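Local coordinates for glucosidase (Croceicoccus marinus, PDB 5Z3K), which probably hydrolyses O-glycosidic bonds as a beta-glucosidase of glycoside hydrolase family 39, built on a TIM barrel, at residues G307-H311 with Y312-D316; A89-D92 with T93-Q97; A110-I113 with P114-K117; V130-I133 with V134-Y137. All coordinates share one frame; numbering follows the deposited sequence.

Interaction 1 of 4, residues G307-H311 with Y312-D316; sequences GADFH and YNFTD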
ATOM      1  N   GLY A 307       4.123   3.379 -13.716  1.00 14.06           N
ATOM      2  CA  GLY A 307       4.918   2.180 -13.783  1.00 16.47           C
ATOM      3  C   GLY A 307       6.293   2.380 -14.357  1.00 14.84           C
ATOM      4  O   GLY A 307       7.055   1.409 -14.436  1.00 17.97           O
ATOM      5  N   ALA A 308       6.636   3.604 -14.757  1.00 13.33           N
ATOM      6  CA  ALA A 308       7.980   3.919 -15.218  1.00 14.55           C
ATOM      7  C   ALA A 308       8.963   3.618 -14.095  1.00 17.92           C
ATOM      8  O   ALA A 308       8.933   4.253 -13.037  1.00 18.72           O
ATOM      9  CB  ALA A 308       8.075   5.385 -15.664  1.00 13.68           C
ATOM     10  N   ASP A 309       9.819   2.627 -14.305  1.00 15.84           N
ATOM     11  CA  ASP A 309      10.672   2.066 -13.266  1.00 15.95           C
ATOM     12  C   ASP A 309      12.103   2.429 -13.634  1.00 19.32           C
ATOM     13  O   ASP A 309      12.627   1.944 -14.638  1.00 17.15           O
ATOM     14  CB  ASP A 309      10.450   0.554 -13.176  1.00 14.53           C
ATOM     15  CG  ASP A 309      11.368  -0.141 -12.172  1.00 16.72           C
ATOM     16  OD1 ASP A 309      12.507   0.313 -11.940  1.00 15.58           O
ATOM     17  OD2 ASP A 309      10.939  -1.176 -11.632  1.00 16.10           O
ATOM     18  N   PHE A 310      12.721   3.295 -12.837  1.00 17.34           N
ATOM     19  CA  PHE A 310      14.046   3.825 -13.135  1.00 17.68           C
ATOM     20  C   PHE A 310      15.155   3.018 -12.481  1.00 19.71           C
ATOM     21  O   PHE A 310      16.305   3.471 -12.431  1.00 16.96           O
ATOM     22  CB  PHE A 310      14.118   5.291 -12.715  1.00 16.09           C
ATOM     23  CG  PHE A 310      13.167   6.172 -13.478  1.00 18.18           C
ATOM     24  CD1 PHE A 310      11.852   6.315 -13.073  1.00 17.78           C
ATOM     25  CD2 PHE A 310      13.587   6.836 -14.616  1.00 18.79           C
ATOM     26  CE1 PHE A 310      10.969   7.122 -13.785  1.00 17.58           C
ATOM     27  CE2 PHE A 310      12.713   7.648 -15.337  1.00 19.04           C
ATOM     28  CZ  PHE A 310      11.401   7.785 -14.922  1.00 23.00           C
ATOM     29  N   HIS A 311      14.830   1.835 -11.975  1.00 14.60           N
ATOM     30  CA  HIS A 311      15.817   0.892 -11.476  1.00 18.16           C
ATOM     31  C   HIS A 311      15.978  -0.300 -12.405  1.00 21.24           C
ATOM     32  O   HIS A 311      17.099  -0.630 -12.798  1.00 19.13           O
ATOM     33  CB  HIS A 311      15.404   0.462 -10.066  1.00 15.28           C
ATOM     34  CG  HIS A 311      15.152   1.627  -9.163  1.00 14.09           C
ATOM     35  ND1 HIS A 311      16.174   2.318  -8.545  1.00 13.94           N
ATOM     36  CD2 HIS A 311      14.006   2.266  -8.820  1.00 15.73           C
ATOM     37  CE1 HIS A 311      15.667   3.309  -7.834  1.00 17.20           C
ATOM     38  NE2 HIS A 311      14.353   3.297  -7.981  1.00 14.51           N
ATOM     39  N   TYR A 312      14.869  -0.931 -12.790  1.00 21.31           N
ATOM     40  CA  TYR A 312      14.847  -1.959 -13.822  1.00 20.44           C
ATOM     41  C   TYR A 312      14.753  -1.379 -15.230  1.00 21.12           C
ATOM     42  O   TYR A 312      14.983  -2.112 -16.198  1.00 20.79           O
ATOM     43  CB  TYR A 312      13.675  -2.915 -13.581  1.00 19.01           C
ATOM     44  CG  TYR A 312      13.916  -3.875 -12.446  1.00 22.72           C
ATOM     45  CD1 TYR A 312      14.534  -5.091 -12.669  1.00 20.41           C
ATOM     46  CD2 TYR A 312      13.536  -3.557 -11.147  1.00 19.29           C
ATOM     47  CE1 TYR A 312      14.772  -5.977 -11.627  1.00 23.34           C
ATOM     48  CE2 TYR A 312      13.769  -4.432 -10.102  1.00 23.27           C
ATOM     49  CZ  TYR A 312      14.387  -5.639 -10.350  1.00 26.17           C
ATOM     50  OH  TYR A 312      14.623  -6.517  -9.317  1.00 29.29           O
ATOM     51  N   ASN A 313      14.423  -0.095 -15.363  1.00 20.67           N
ATOM     52  CA  ASN A 313      14.379   0.609 -16.651  1.00 17.36           C
ATOM     53  C   ASN A 313      13.400  -0.038 -17.628  1.00 24.01           C
ATOM     54  O   ASN A 313      13.744  -0.378 -18.765  1.00 20.14           O
ATOM     55  CB  ASN A 313      15.776   0.730 -17.256  1.00 24.74           C
ATOM     56  CG  ASN A 313      16.656   1.654 -16.455  1.00 28.49           C
ATOM     57  OD1 ASN A 313      16.237   2.750 -16.082  1.00 33.01           O
ATOM     58  ND2 ASN A 313      17.871   1.212 -16.156  1.00 32.86           N
ATOM     59  N   PHE A 314      12.159  -0.196 -17.170  1.00 22.98           N
ATOM     60  CA  PHE A 314      11.037  -0.606 -18.007  1.00 25.01           C
ATOM     61  C   PHE A 314       9.771   0.010 -17.424  1.00 21.08           C
ATOM     62  O   PHE A 314       9.819   0.762 -16.445  1.00 18.37           O
ATOM     63  CB  PHE A 314      10.930  -2.135 -18.103  1.00 19.77           C
ATOM     64  CG  PHE A 314      10.245  -2.780 -16.923  1.00 23.72           C
ATOM     65  CD1 PHE A 314      10.694  -2.550 -15.629  1.00 21.80           C
ATOM     66  CD2 PHE A 314       9.162  -3.620 -17.110  1.00 20.17           C
ATOM     67  CE1 PHE A 314      10.069  -3.137 -14.550  1.00 18.91           C
ATOM     68  CE2 PHE A 314       8.531  -4.225 -16.029  1.00 21.99           C
ATOM     69  CZ  PHE A 314       8.983  -3.979 -14.749  1.00 21.28           C
ATOM     70  N   THR A 315       8.629  -0.296 -18.043  1.00 22.74           N
ATOM     71  CA  THR A 315       7.329   0.166 -17.563  1.00 19.80           C
ATOM     72  C   THR A 315       6.620  -1.012 -16.913  1.00 21.66           C
ATOM     73  O   THR A 315       6.157  -1.932 -17.598  1.00 22.19           O
ATOM     74  CB  THR A 315       6.488   0.763 -18.687  1.00 21.46           C
ATOM     75  OG1 THR A 315       7.175   1.889 -19.233  1.00 23.16           O
ATOM     76  CG2 THR A 315       5.137   1.223 -18.142  1.00 20.24           C
ATOM     77  N   ASP A 316       6.543  -0.979 -15.600  1.00 18.50           N
ATOM     78  CA  ASP A 316       5.940  -2.069 -14.860  1.00 19.76           C
ATOM     79  C   ASP A 316       4.424  -2.020 -15.035  1.00 17.05           C
ATOM     80  O   ASP A 316       3.808  -0.981 -14.767  1.00 15.64           O
ATOM     81  CB  ASP A 316       6.327  -1.945 -13.389  1.00 17.41           C
ATOM     82  CG  ASP A 316       6.063  -3.208 -12.594  1.00 17.12           C
ATOM     83  OD1 ASP A 316       5.014  -3.850 -12.803  1.00 17.60           O
ATOM     84  OD2 ASP A 316       6.911  -3.554 -11.742  1.00 16.91           O
TER
HETATM   85  O   HOH W   1       8.583  -1.813 -10.600  1.00 16.13           O
HETATM   86  O   HOH W   2      17.049   5.104 -15.015  1.00 32.77           O
HETATM   87  O   HOH W   3      19.146   2.676 -13.747  1.00 33.74           O

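Interaction 2 of 4, residues A89-D92 with T93-Q97; sequences AATD and TWVGQ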
ATOM      1  N   ALA A  89      19.026  15.990  -3.225  1.00 16.36           N
ATOM      2  CA  ALA A  89      18.180  16.921  -3.968  1.00 15.94           C
ATOM      3  C   ALA A  89      16.893  16.259  -4.450  1.00 15.11           C
ATOM      4  O   ALA A  89      15.791  16.751  -4.175  1.00 15.15           O
ATOM      5  CB  ALA A  89      18.945  17.524  -5.146  1.00 19.32           C
ATOM      6  N   ALA A  90      17.004  15.153  -5.193  1.00 11.20           N
ATOM      7  CA  ALA A  90      15.785  14.581  -5.767  1.00 10.73           C
ATOM      8  C   ALA A  90      14.906  14.005  -4.669  1.00 12.06           C
ATOM      9  O   ALA A  90      13.676  14.155  -4.698  1.00 12.09           O
ATOM     10  CB  ALA A  90      16.132  13.509  -6.805  1.00 15.51           C
ATOM     11  N   THR A  91      15.526  13.351  -3.687  1.00 12.02           N
ATOM     12  CA  THR A  91      14.760  12.794  -2.578  1.00 14.71           C
ATOM     13  C   THR A  91      14.071  13.903  -1.781  1.00 15.64           C
ATOM     14  O   THR A  91      12.913  13.755  -1.369  1.00 12.53           O
ATOM     15  CB  THR A  91      15.673  11.955  -1.682  1.00 13.72           C
ATOM     16  OG1 THR A  91      16.346  10.968  -2.472  1.00 14.42           O
ATOM     17  CG2 THR A  91      14.850  11.246  -0.599  1.00  9.89           C
ATOM     18  N   ASP A  92      14.758  15.031  -1.583  1.00 12.17           N
ATOM     19  CA  ASP A  92      14.135  16.183  -0.938  1.00 14.18           C
ATOM     20  C   ASP A  92      12.872  16.600  -1.675  1.00 11.13           C
ATOM     21  O   ASP A  92      11.868  16.960  -1.053  1.00 12.22           O
ATOM     22  CB  ASP A  92      15.098  17.375  -0.907  1.00 13.08           C
ATOM     23  CG  ASP A  92      16.168  17.257   0.156  1.00 15.99           C
ATOM     24  OD1 ASP A  92      16.134  16.306   0.963  1.00 13.68           O
ATOM     25  OD2 ASP A  92      17.061  18.133   0.167  1.00 16.62           O
ATOM     26  N   THR A  93      12.919  16.591  -3.005  1.00 12.76           N
ATOM     27  CA  THR A  93      11.770  17.021  -3.789  1.00 12.12           C
ATOM     28  C   THR A  93      10.586  16.084  -3.573  1.00 13.03           C
ATOM     29  O   THR A  93       9.459  16.532  -3.330  1.00 12.60           O
ATOM     30  CB  THR A  93      12.170  17.100  -5.258  1.00 13.36           C
ATOM     31  OG1 THR A  93      13.163  18.124  -5.388  1.00 16.04           O
ATOM     32  CG2 THR A  93      10.985  17.444  -6.150  1.00 13.39           C
ATOM     33  N   TRP A  94      10.836  14.776  -3.612  1.00 12.31           N
ATOM     34  CA  TRP A  94       9.750  13.819  -3.433  1.00 11.57           C
ATOM     35  C   TRP A  94       9.230  13.827  -2.000  1.00 14.71           C
ATOM     36  O   TRP A  94       8.021  13.666  -1.770  1.00 12.67           O
ATOM     37  CB  TRP A  94      10.222  12.430  -3.853  1.00 13.21           C
ATOM     38  CG  TRP A  94      10.352  12.291  -5.357  1.00 10.82           C
ATOM     39  CD1 TRP A  94       9.432  12.666  -6.290  1.00 12.52           C
ATOM     40  CD2 TRP A  94      11.450  11.715  -6.087  1.00 14.31           C
ATOM     41  NE1 TRP A  94       9.890  12.373  -7.556  1.00 13.36           N
ATOM     42  CE2 TRP A  94      11.125  11.791  -7.459  1.00 12.79           C
ATOM     43  CE3 TRP A  94      12.683  11.163  -5.713  1.00 14.34           C
ATOM     44  CZ2 TRP A  94      11.988  11.329  -8.466  1.00 13.54           C
ATOM     45  CZ3 TRP A  94      13.546  10.701  -6.715  1.00 13.15           C
ATOM     46  CH2 TRP A  94      13.191  10.791  -8.073  1.00 14.86           C
ATOM     47  N   VAL A  95      10.122  14.014  -1.024  1.00 13.04           N
ATOM     48  CA  VAL A  95       9.681  14.127   0.367  1.00 13.18           C
ATOM     49  C   VAL A  95       8.795  15.353   0.537  1.00 14.67           C
ATOM     50  O   VAL A  95       7.733  15.298   1.169  1.00 11.39           O
ATOM     51  CB  VAL A  95      10.899  14.165   1.308  1.00 15.22           C
ATOM     52  CG1 VAL A  95      10.522  14.677   2.699  1.00 15.76           C
ATOM     53  CG2 VAL A  95      11.537  12.776   1.394  1.00  9.24           C
ATOM     54  N   GLY A  96       9.212  16.481  -0.039  1.00 13.52           N
ATOM     55  CA  GLY A  96       8.395  17.676   0.053  1.00 12.50           C
ATOM     56  C   GLY A  96       7.051  17.514  -0.633  1.00 13.39           C
ATOM     57  O   GLY A  96       6.026  17.968  -0.119  1.00 13.39           O
ATOM     58  N   GLN A  97       7.031  16.842  -1.787  1.00 10.86           N
ATOM     59  CA  GLN A  97       5.761  16.585  -2.462  1.00 14.42           C
ATOM     60  C   GLN A  97       4.845  15.752  -1.584  1.00 12.72           C
ATOM     61  O   GLN A  97       3.650  16.050  -1.450  1.00 12.87           O
ATOM     62  CB  GLN A  97       5.989  15.860  -3.790  1.00 13.21           C
ATOM     63  CG  GLN A  97       6.625  16.723  -4.881  1.00 11.89           C
ATOM     64  CD  GLN A  97       7.097  15.900  -6.062  1.00 13.25           C
ATOM     65  OE1 GLN A  97       6.878  14.684  -6.118  1.00 12.18           O
ATOM     66  NE2 GLN A  97       7.760  16.557  -7.020  1.00 14.38           N
TER
HETATM   67  O   HOH W   4      15.807  19.410  -4.189  1.00 24.20           O

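Interaction 3 of 4, residues A110-I113 with P114-K117; sequences ASEI and PANK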
ATOM      1  N   ALA A 110      17.826   0.856   1.002  1.00 13.84           N
ATOM      2  CA  ALA A 110      18.196  -0.246   0.117  1.00 14.81           C
ATOM      3  C   ALA A 110      19.244   0.212  -0.883  1.00 16.88           C
ATOM      4  O   ALA A 110      19.348   1.401  -1.200  1.00 14.94           O
ATOM      5  CB  ALA A 110      16.977  -0.796  -0.636  1.00 14.22           C
ATOM      6  N   SER A 111      20.007  -0.756  -1.402  1.00 14.04           N
ATOM      7  CA  SER A 111      20.990  -0.462  -2.435  1.00 13.07           C
ATOM      8  C   SER A 111      20.288  -0.245  -3.776  1.00 17.39           C
ATOM      9  O   SER A 111      19.056  -0.272  -3.882  1.00 17.11           O
ATOM     10  CB  SER A 111      22.021  -1.591  -2.542  1.00 15.55           C
ATOM     11  OG  SER A 111      21.450  -2.731  -3.172  1.00 15.14           O
ATOM     12  N   GLU A 112      21.091  -0.028  -4.823  1.00 16.54           N
ATOM     13  CA  GLU A 112      20.576   0.212  -6.171  1.00 15.94           C
ATOM     14  C   GLU A 112      20.219  -1.111  -6.859  1.00 17.49           C
ATOM     15  O   GLU A 112      20.799  -1.517  -7.869  1.00 19.17           O
ATOM     16  CB  GLU A 112      21.586   1.016  -6.984  1.00 14.49           C
ATOM     17  CG  GLU A 112      21.085   1.459  -8.337  1.00 17.35           C
ATOM     18  CD  GLU A 112      19.673   2.023  -8.278  1.00 17.31           C
ATOM     19  OE1 GLU A 112      18.778   1.455  -8.930  1.00 15.11           O
ATOM     20  OE2 GLU A 112      19.472   3.035  -7.575  1.00 16.41           O
ATOM     21  N   ILE A 113      19.246  -1.794  -6.272  1.00 17.50           N
ATOM     22  CA  ILE A 113      18.670  -3.000  -6.879  1.00 19.19           C
ATOM     23  C   ILE A 113      17.951  -2.616  -8.169  1.00 17.62           C
ATOM     24  O   ILE A 113      17.098  -1.710  -8.143  1.00 17.48           O
ATOM     25  CB  ILE A 113      17.699  -3.672  -5.901  1.00 17.16           C
ATOM     26  CG1 ILE A 113      18.436  -4.123  -4.635  1.00 16.01           C
ATOM     27  CG2 ILE A 113      16.942  -4.808  -6.591  1.00 17.87           C
ATOM     28  CD1 ILE A 113      17.555  -4.182  -3.382  1.00 19.63           C
ATOM     29  N   PRO A 114      18.194  -3.312  -9.303  1.00 17.09           N
ATOM     30  CA  PRO A 114      19.012  -4.530  -9.419  1.00 18.02           C
ATOM     31  C   PRO A 114      20.465  -4.338  -9.845  1.00 20.95           C
ATOM     32  O   PRO A 114      21.177  -5.329  -9.954  1.00 22.78           O
ATOM     33  CB  PRO A 114      18.280  -5.315 -10.510  1.00 20.68           C
ATOM     34  CG  PRO A 114      17.829  -4.236 -11.446  1.00 20.39           C
ATOM     35  CD  PRO A 114      17.469  -3.044 -10.557  1.00 21.25           C
ATOM     36  N   ALA A 115      20.902  -3.109 -10.114  1.00 19.44           N
ATOM     37  CA  ALA A 115      22.268  -2.941 -10.603  1.00 22.95           C
ATOM     38  C   ALA A 115      23.276  -3.452  -9.584  1.00 23.76           C
ATOM     39  O   ALA A 115      24.274  -4.088  -9.947  1.00 22.78           O
ATOM     40  CB  ALA A 115      22.529  -1.476 -10.948  1.00 20.40           C
ATOM     41  N   ASN A 116      23.009  -3.231  -8.299  1.00 19.33           N
ATOM     42  CA  ASN A 116      23.924  -3.647  -7.243  1.00 19.70           C
ATOM     43  C   ASN A 116      23.144  -4.110  -6.024  1.00 18.72           C
ATOM     44  O   ASN A 116      22.296  -3.369  -5.515  1.00 20.09           O
ATOM     45  CB  ASN A 116      24.855  -2.510  -6.824  1.00 21.06           C
ATOM     46  CG  ASN A 116      25.644  -2.864  -5.588  1.00 19.57           C
ATOM     47  OD1 ASN A 116      26.305  -3.888  -5.560  1.00 21.68           O
ATOM     48  ND2 ASN A 116      25.543  -2.043  -4.547  1.00 18.93           N
ATOM     49  N   LYS A 117      23.452  -5.319  -5.539  1.00 20.22           N
ATOM     50  CA  LYS A 117      22.838  -5.823  -4.316  1.00 17.23           C
ATOM     51  C   LYS A 117      23.871  -6.238  -3.276  1.00 19.97           C
ATOM     52  O   LYS A 117      23.546  -6.999  -2.350  1.00 19.98           O
ATOM     53  CB  LYS A 117      21.883  -6.984  -4.604  1.00 25.23           C
ATOM     54  CG  LYS A 117      22.444  -8.078  -5.467  1.00 24.98           C
ATOM     55  CD  LYS A 117      22.006  -7.879  -6.910  1.00 27.26           C
ATOM     56  CE  LYS A 117      22.239  -9.126  -7.741  1.00 31.30           C
ATOM     57  NZ  LYS A 117      22.003  -8.795  -9.176  1.00 35.01           N
TER
HETATM   58  O   HOH W   5      19.384  -0.289 -10.885  1.00 20.93           O

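Interaction 4 of 4, residues V130-I133 with V134-Y137; sequences VENI and VRHY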
ATOM      1  N   VAL A 130      23.676   6.332   7.456  1.00 15.70           N
ATOM      2  CA  VAL A 130      22.239   6.146   7.681  1.00 17.82           C
ATOM      3  C   VAL A 130      21.737   7.129   8.726  1.00 23.89           C
ATOM      4  O   VAL A 130      20.658   7.723   8.580  1.00 19.18           O
ATOM      5  CB  VAL A 130      21.918   4.697   8.091  1.00 16.46           C
ATOM      6  CG1 VAL A 130      20.438   4.581   8.540  1.00 13.35           C
ATOM      7  CG2 VAL A 130      22.211   3.733   6.950  1.00 15.48           C
ATOM      8  N   GLU A 131      22.520   7.334   9.787  1.00 17.76           N
ATOM      9  CA  GLU A 131      22.069   8.211  10.862  1.00 20.35           C
ATOM     10  C   GLU A 131      21.888   9.644  10.367  1.00 18.88           C
ATOM     11  O   GLU A 131      20.902  10.305  10.709  1.00 18.63           O
ATOM     12  CB  GLU A 131      23.053   8.155  12.034  1.00 21.95           C
ATOM     13  CG  GLU A 131      22.719   9.101  13.185  1.00 25.55           C
ATOM     14  CD  GLU A 131      23.707   8.996  14.336  1.00 36.51           C
ATOM     15  OE1 GLU A 131      24.585   8.109  14.293  1.00 34.61           O
ATOM     16  OE2 GLU A 131      23.607   9.807  15.282  1.00 39.66           O
ATOM     17  N   ASN A 132      22.816  10.140   9.545  1.00 20.49           N
ATOM     18  CA  ASN A 132      22.683  11.510   9.060  1.00 20.78           C
ATOM     19  C   ASN A 132      21.643  11.651   7.960  1.00 21.51           C
ATOM     20  O   ASN A 132      21.113  12.751   7.769  1.00 19.25           O
ATOM     21  CB  ASN A 132      24.033  12.044   8.578  1.00 17.19           C
ATOM     22  CG  ASN A 132      24.961  12.382   9.734  1.00 24.51           C
ATOM     23  OD1 ASN A 132      24.506  12.589  10.867  1.00 23.47           O
ATOM     24  ND2 ASN A 132      26.263  12.424   9.462  1.00 24.80           N
ATOM     25  N   ILE A 133      21.352  10.583   7.214  1.00 20.23           N
ATOM     26  CA  ILE A 133      20.186  10.622   6.336  1.00 16.59           C
ATOM     27  C   ILE A 133      18.930  10.798   7.173  1.00 18.06           C
ATOM     28  O   ILE A 133      18.045  11.601   6.844  1.00 14.32           O
ATOM     29  CB  ILE A 133      20.123   9.352   5.465  1.00 20.52           C
ATOM     30  CG1 ILE A 133      21.252   9.377   4.432  1.00 17.28           C
ATOM     31  CG2 ILE A 133      18.745   9.206   4.798  1.00 16.48           C
ATOM     32  CD1 ILE A 133      21.570   8.037   3.844  1.00 14.26           C
ATOM     33  N   VAL A 134      18.848  10.072   8.290  1.00 15.55           N
ATOM     34  CA  VAL A 134      17.689  10.195   9.164  1.00 16.23           C
ATOM     35  C   VAL A 134      17.632  11.591   9.769  1.00 19.09           C
ATOM     36  O   VAL A 134      16.566  12.211   9.830  1.00 17.24           O
ATOM     37  CB  VAL A 134      17.717   9.101  10.250  1.00 15.28           C
ATOM     38  CG1 VAL A 134      16.572   9.287  11.239  1.00 17.13           C
ATOM     39  CG2 VAL A 134      17.646   7.712   9.614  1.00 16.75           C
ATOM     40  N   ARG A 135      18.779  12.109  10.220  1.00 19.73           N
ATOM     41  CA  ARG A 135      18.810  13.449  10.795  1.00 19.37           C
ATOM     42  C   ARG A 135      18.440  14.505   9.764  1.00 18.33           C
ATOM     43  O   ARG A 135      17.850  15.533  10.111  1.00 19.20           O
ATOM     44  CB  ARG A 135      20.199  13.739  11.368  1.00 20.71           C
ATOM     45  CG  ARG A 135      20.469  13.046  12.686  1.00 20.51           C
ATOM     46  CD  ARG A 135      21.815  13.454  13.298  1.00 27.61           C
ATOM     47  NE  ARG A 135      22.063  12.672  14.506  1.00 26.96           N
ATOM     48  CZ  ARG A 135      21.422  12.859  15.659  1.00 24.89           C
ATOM     49  NH1 ARG A 135      20.518  13.826  15.773  1.00 30.28           N
ATOM     50  NH2 ARG A 135      21.687  12.082  16.702  1.00 30.77           N
ATOM     51  N   HIS A 136      18.791  14.277   8.501  1.00 16.04           N
ATOM     52  CA  HIS A 136      18.399  15.216   7.457  1.00 16.26           C
ATOM     53  C   HIS A 136      16.882  15.268   7.297  1.00 18.16           C
ATOM     54  O   HIS A 136      16.312  16.345   7.085  1.00 15.02           O
ATOM     55  CB  HIS A 136      19.077  14.839   6.140  1.00 14.22           C
ATOM     56  CG  HIS A 136      18.659  15.677   4.982  1.00 16.80           C
ATOM     57  ND1 HIS A 136      19.140  16.954   4.768  1.00 18.95           N
ATOM     58  CD2 HIS A 136      17.805  15.420   3.963  1.00 16.29           C
ATOM     59  CE1 HIS A 136      18.599  17.447   3.669  1.00 16.61           C
ATOM     60  NE2 HIS A 136      17.781  16.538   3.164  1.00 16.62           N
ATOM     61  N   TYR A 137      16.201  14.129   7.412  1.00 17.85           N
ATOM     62  CA  TYR A 137      14.762  14.119   7.180  1.00 16.32           C
ATOM     63  C   TYR A 137      13.930  14.233   8.451  1.00 18.94           C
ATOM     64  O   TYR A 137      12.713  14.400   8.351  1.00 18.49           O
ATOM     65  CB  TYR A 137      14.361  12.864   6.390  1.00 13.35           C
ATOM     66  CG  TYR A 137      14.840  12.993   4.960  1.00 13.60           C
ATOM     67  CD1 TYR A 137      14.317  13.982   4.130  1.00 14.43           C
ATOM     68  CD2 TYR A 137      15.863  12.190   4.464  1.00 12.79           C
ATOM     69  CE1 TYR A 137      14.763  14.140   2.836  1.00 16.00           C
ATOM     70  CE2 TYR A 137      16.320  12.341   3.160  1.00 11.83           C
ATOM     71  CZ  TYR A 137      15.766  13.316   2.350  1.00 12.93           C
ATOM     72  OH  TYR A 137      16.231  13.502   1.060  1.00 14.11           O
TER

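Interaction 1 of 4, residues G307-H311 with Y312-D316
Asp309 and Tyr312 meet across the hairpin turn at right angles: the carboxylate stands almost perpendicular to the phenol ring (planes 89° apart), with Asp309 OD2 lying at the ring edge, 3.6 Å from Tyr312 CD2. Asp309 OD2 also reaches the edge of the Phe314 ring, 3.6 Å from its CE1, but here the two planes differ by 44°. Asp309 reaches both rings because its CG is anti to the backbone N (chi1 176°), which swings the carboxylate over the turn that follows. The other oxygen, OD1, grips two backbone N-H groups. His311 N lies nearly on the C-O axis of Asp309 OD1, whereas Tyr312 N, 2.8 Å from Asp309 OD1, approaches from well above the carboxylate plane. Water 1 donates to both Asp309 OD2 and Asp316 OD2, and so connects two acidic groups that would probably repel each other.

Backbone bonds close the ladder behind these groups. Asp309 N donates to Phe314 O over 2.8 Å, and Asp316 N to Gly307 O over 2.7 Å. Asn313 N and Phe314 N both turn to Asp309 O, each through a weak bond. At the far side of the turn, two waters join Phe310 O to the Asn313 amide. The His311 ring leaves the hairpin to meet Glu112 and the Trp59 carbonyl. Asn313 and Phe314 both facing Asp309 make a G1 beta bulge, and the OD1 bond to His311 N makes an Asx turn, here in a short hairpin that follows the last barrel strand, 298-301.

Interaction 2 of 4, residues A89-D92 with T93-Q97
Trp94 lays its indole over the carbonyl of Ala90, one turn back: Ala90 O sits 3.1 Å above the ring plane, displaced toward the rim, and its closest ring atom is Trp94 CE3 at 3.3 Å. The outer corner of the six-membered ring extends further, bringing Trp94 CZ3 to 3.8 Å from Ala90 CB. A chi1 of -73°, with CG opposite the carbonyl carbon, turns the indole back toward the preceding turn. The covered oxygen still does its helical work, Ala90 O accepting from Trp94 N at 3.1 Å with an N-H...O angle of 160°. At the other end of the indole, NE1 donates to the Ala31 carbonyl, and Trp59 meets the ring system at a shallow angle.

All of this lies on helix 89-100, one of the helices packed around the eight-stranded parallel barrel, between strands 53-55 and 104-109 in the chain. Thr91 and Val95 belong to its inward side, where they touch Phe107 and Ile105 of strand 104-109. Their side chains cross at an angle, with Thr91 CG2 and Val95 CG2 4.2 Å apart, and Val95 CG2 also leans on Thr91 O at 3.2 Å. The Thr91 hydroxyl is hydrogen-bonded to Ser61 OG.

Thr93 belongs to a more exposed side. Its OG1 lies beside the nitrogen of its own backbone, anti to the carbonyl carbon, and comes 3.2 Å from Ala89 O. Water 4 donates to Ala89 O at 2.7 Å and also bonds Thr93 OG1, so this carbonyl near the start of the helix has a solvent partner besides Thr93 N.

Interaction 3 of 4, residues A110-I113 with P114-K117
Ser111 OG donates a short bond to Asn116 O, 2.6 Å long, from a direction tilted 24° out of the carbonyl plane. Its chi1 of 74° places the hydroxyl between the backbone N and the carbonyl carbon, turned across the loop. A second bond closes the same loop nearby: Asn116 N donates to Glu112 O over 2.8 Å, nearly straight at 164° but well above the carbonyl plane. Asn116 is thus held by both sides of its backbone. Between the two ends, the peptide before Pro114 is cis, and the proline ring packs back on Ile113, with Pro114 CB 4.2 Å from Ile113 CG2. The Glu112 side chain runs beside Ala115, Glu112 CG to Ala115 CB 4.2 Å. Water 5 donates to Glu112 OE1 and accepts from Ala115 N, 3.3 Å away.

The second shell fixes these groups from outside. Asp64 receives both Glu112 N and Asn116 ND2, while Arg62 NH1 donates to the carbonyls of Ser111 and Ile113. The Glu112 side chain is bent at chi2, and its OE1 has a further partner, His311 of the 307-316 hairpin. Backbone angles at Glu112 define an inverse gamma turn, spanned by a weak bond from Ile113 N to Ser111 O. Together with the cis-proline bend, it shapes the loop leaving the C-terminal end of barrel strand 104-109, the end where TIM-barrel glycosidases characteristically carry their active sites.

Interaction 4 of 4, residues V130-I133 with V134-Y137
With chi1 at 177° and chi2 at 179°, Glu131 stretches out fully, CG anti to the backbone N; Arg135 sets CG opposite its carbonyl carbon instead (chi1 -76°) and then runs straight to NE. The two side chains therefore lie side by side and point the same way, forming an i to i+4 salt bridge. Glu131 OE2 meets the guanidinium at its edge, in plane, 3.3 Å from Arg135 NH2, using the anti lone pair of OE2. A weak bond from Arg135 NE reaches the same oxygen. Glu131 OE1 has a separate salt bridge with Arg185, so the carboxylate is shared between two arginines. Asn132 OD1 approaches Arg135 CD at 3.7 Å; its ND2 bonds the Pro80 carbonyl.

Helix 123-138 packs outside the barrel, where Ile133 and Val134 reach Trp152 of strand 151-154; Val186 of helix 169-186 touches Val134 and also Glu131 and Arg135. Val130 CG1 meets Val134 CG2 at 4.3 Å. The Tyr137 ring lies alongside Ile133, Tyr137 CD2 to Ile133 CG2 4.2 Å. His136 CD2 sits 3.3 Å above the centre of the Tyr137 ring, while the imidazole ND1 and NE2 bond to the Trp141 carbonyl and Asp92 respectively.

Interactions 2 and 4 are single-helix contacts on the outside of the barrel, whereas interactions 1 and 3 are loop contacts beyond strands 298-301 and 104-109. Each pair is joined directly. His136 NE2 and Asp92 OD1, 2.8 Å apart, connect the two helices, with Tyr137 also packing against Thr91 and Val95. His311 ND1 reaches Glu112 OE1 at 2.8 Å, and Pro114 packs against Tyr312. Interaction 4 is the buried one and combines apolar packing with a salt bridge; the other three are partly buried. Regular helical bonds dominate interactions 2 and 4, while turns, a bulge and side-chain-to-backbone bonds mark 1 and 3, though a water also bridges in 2. Interactions 1 and 4 are furthest apart, centres about 27 Å.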